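Local coordinates for protein F2 like fibronectin-binding protein (Streptococcus pneumoniae, PDB 5A0N) that probably acts as a surface adhesin, its N-terminal domain using an internal thioester to attach the bacterium covalently to host molecules, at residues 107-112 / 193-198. Sequence-based numbering, arbitrary orientation.
Sequences DTFSRL and LEYRFY
The rings of Y195 and F109 meet obliquely, CD1 of Y195 lying 3.8 Å from CE2 of F109, and the two side chains pass each other head to tail. Further along the same tyrosine ring, CE1 comes within 3.6 Å of S110 CA, while CZ is 3.6 Å from S110 CB, also at a slant. Y195 and W106 form an edge-to-face (T-shaped) ring pair, and F109 stacks with Y86. With CG set anti to its carbonyl carbon (chi1 -73°), Y195 extends from the strand to the helix backbone, where OH donates to S110 O at 2.8 Å. The C=O...donor angle of 115° makes the approach bent, and the donor sits above the carbonyl plane, 40° out of it. The bond thus gives a buried phenol a polar partner on the helix. S110 OG is engaged separately, with W106 O and Y190 OH. All three touching residues are buried. The contact joins helix 105-118, within the region matching the helical insertion domain of pilus-presented adhesins, to strand 193-200, an inner strand of an antiparallel sheet between 211-216 and 75-78; F109 also reaches I147 of helix 132-152 and A212 of strand 211-216.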
loop_
_atom_site.group_PDB
_atom_site.type_symbol
_atom_site.label_atom_id
_atom_site.label_comp_id
_atom_site.label_asym_id
_atom_site.label_seq_id
_atom_site.Cartn_x
_atom_site.Cartn_y
_atom_site.Cartn_z
ATOM N N ASP A 107 -4.366 -2.340 -13.402
ATOM C CA ASP A 107 -3.998 -3.748 -13.472
ATOM C C ASP A 107 -2.872 -4.058 -12.479
ATOM O O ASP A 107 -2.967 -4.992 -11.680
ATOM C CB ASP A 107 -3.595 -4.145 -14.901
ATOM C CG ASP A 107 -3.464 -5.646 -15.076
ATOM O OD1 ASP A 107 -4.245 -6.410 -14.484
ATOM O OD2 ASP A 107 -2.570 -6.096 -15.816
ATOM N N THR A 108 -1.824 -3.236 -12.491
ATOM C CA THR A 108 -0.710 -3.533 -11.600
ATOM C C THR A 108 -1.047 -3.303 -10.126
ATOM O O THR A 108 -0.698 -4.135 -9.310
ATOM C CB THR A 108 0.599 -2.804 -11.992
ATOM O OG1 THR A 108 0.423 -1.393 -11.886
ATOM C CG2 THR A 108 1.022 -3.194 -13.404
ATOM N N PHE A 109 -1.741 -2.213 -9.813
ATOM C CA PHE A 109 -2.106 -1.970 -8.424
ATOM C C PHE A 109 -3.051 -3.046 -7.919
ATOM O O PHE A 109 -2.890 -3.589 -6.826
ATOM C CB PHE A 109 -2.759 -0.589 -8.216
ATOM C CG PHE A 109 -3.467 -0.522 -6.904
ATOM C CD1 PHE A 109 -2.723 -0.411 -5.733
ATOM C CD2 PHE A 109 -4.818 -0.699 -6.811
ATOM C CE1 PHE A 109 -3.332 -0.523 -4.497
ATOM C CE2 PHE A 109 -5.427 -0.768 -5.583
ATOM C CZ PHE A 109 -4.681 -0.672 -4.422
ATOM N N SER A 110 -4.076 -3.366 -8.695
ATOM C CA SER A 110 -5.062 -4.317 -8.218
ATOM C C SER A 110 -4.453 -5.707 -8.081
ATOM O O SER A 110 -4.790 -6.445 -7.143
ATOM C CB SER A 110 -6.313 -4.320 -9.103
ATOM O OG SER A 110 -6.038 -4.759 -10.424
ATOM N N ARG A 111 -3.548 -6.082 -8.985
ATOM C CA ARG A 111 -2.836 -7.357 -8.864
ATOM C C ARG A 111 -1.888 -7.400 -7.652
ATOM O O ARG A 111 -1.887 -8.362 -6.894
ATOM C CB ARG A 111 -2.045 -7.639 -10.137
ATOM C CG ARG A 111 -2.930 -8.086 -11.281
ATOM C CD ARG A 111 -2.156 -8.267 -12.596
ATOM N NE ARG A 111 -3.014 -8.880 -13.607
ATOM C CZ ARG A 111 -3.359 -10.154 -13.577
ATOM N NH1 ARG A 111 -2.750 -11.035 -12.791
ATOM N NH2 ARG A 111 -4.288 -10.581 -14.398
ATOM N N LEU A 112 -1.084 -6.366 -7.490
ATOM C CA LEU A 112 -0.070 -6.381 -6.455
ATOM C C LEU A 112 -0.724 -6.345 -5.058
ATOM O O LEU A 112 -0.305 -7.077 -4.159
ATOM C CB LEU A 112 0.895 -5.214 -6.657
ATOM C CG LEU A 112 1.878 -5.410 -7.822
ATOM C CD1 LEU A 112 2.492 -4.099 -8.238
ATOM C CD2 LEU A 112 2.926 -6.440 -7.466
ATOM N N LEU A 193 -14.093 -8.930 -4.537
ATOM C CA LEU A 193 -13.192 -8.008 -3.837
ATOM C C LEU A 193 -13.802 -6.612 -3.769
ATOM O O LEU A 193 -14.561 -6.188 -4.660
ATOM C CB LEU A 193 -11.858 -7.909 -4.635
ATOM C CG LEU A 193 -11.039 -9.186 -4.671
ATOM C CD1 LEU A 193 -9.957 -9.096 -5.728
ATOM C CD2 LEU A 193 -10.418 -9.479 -3.317
ATOM N N GLU A 194 -13.438 -5.897 -2.713
ATOM C CA GLU A 194 -13.684 -4.481 -2.606
ATOM C C GLU A 194 -12.384 -3.755 -2.554
ATOM O O GLU A 194 -11.659 -3.846 -1.561
ATOM C CB GLU A 194 -14.562 -4.132 -1.415
ATOM C CG GLU A 194 -14.921 -2.658 -1.365
ATOM C CD GLU A 194 -15.407 -2.137 -0.054
ATOM O OE1 GLU A 194 -15.854 -2.929 0.760
ATOM O OE2 GLU A 194 -15.381 -0.912 0.122
ATOM N N TYR A 195 -12.077 -3.012 -3.609
ATOM C CA TYR A 195 -10.960 -2.077 -3.605
ATOM C C TYR A 195 -11.427 -0.743 -3.037
ATOM O O TYR A 195 -12.578 -0.336 -3.255
ATOM C CB TYR A 195 -10.379 -1.926 -5.030
ATOM C CG TYR A 195 -9.607 -3.143 -5.471
ATOM C CD1 TYR A 195 -8.253 -3.286 -5.189
ATOM C CD2 TYR A 195 -10.220 -4.188 -6.171
ATOM C CE1 TYR A 195 -7.545 -4.420 -5.551
ATOM C CE2 TYR A 195 -9.524 -5.317 -6.543
ATOM C CZ TYR A 195 -8.184 -5.422 -6.260
ATOM O OH TYR A 195 -7.495 -6.539 -6.656
ATOM N N ARG A 196 -10.521 -0.066 -2.343
ATOM C CA ARG A 196 -10.852 1.183 -1.647
ATOM C C ARG A 196 -9.766 2.197 -1.936
ATOM O O ARG A 196 -8.580 1.840 -2.012
ATOM C CB ARG A 196 -10.934 0.975 -0.139
ATOM C CG ARG A 196 -12.113 0.145 0.294
ATOM C CD ARG A 196 -12.093 -0.020 1.824
ATOM N NE ARG A 196 -13.418 -0.356 2.269
ATOM C CZ ARG A 196 -13.810 -0.248 3.508
ATOM N NH1 ARG A 196 -12.972 0.186 4.466
ATOM N NH2 ARG A 196 -15.041 -0.596 3.790
ATOM N N PHE A 197 -10.168 3.457 -2.044
ATOM C CA PHE A 197 -9.235 4.568 -2.241
ATOM C C PHE A 197 -9.356 5.554 -1.095
ATOM O O PHE A 197 -10.468 5.930 -0.739
ATOM C CB PHE A 197 -9.555 5.264 -3.571
ATOM C CG PHE A 197 -8.444 6.097 -4.126
ATOM C CD1 PHE A 197 -8.215 7.399 -3.670
ATOM C CD2 PHE A 197 -7.624 5.582 -5.133
ATOM C CE1 PHE A 197 -7.205 8.170 -4.226
ATOM C CE2 PHE A 197 -6.620 6.350 -5.678
ATOM C CZ PHE A 197 -6.403 7.628 -5.199
ATOM N N TYR A 198 -8.216 5.966 -0.539
ATOM C CA TYR A 198 -8.202 7.016 0.471
ATOM C C TYR A 198 -7.628 8.278 -0.149
ATOM O O TYR A 198 -6.453 8.321 -0.547
ATOM C CB TYR A 198 -7.429 6.569 1.717
ATOM C CG TYR A 198 -8.148 5.558 2.568
ATOM C CD1 TYR A 198 -9.082 5.962 3.496
ATOM C CD2 TYR A 198 -7.886 4.207 2.467
ATOM C CE1 TYR A 198 -9.694 5.037 4.322
ATOM C CE2 TYR A 198 -8.524 3.282 3.261
ATOM C CZ TYR A 198 -9.411 3.705 4.215
ATOM O OH TYR A 198 -10.041 2.805 5.068
#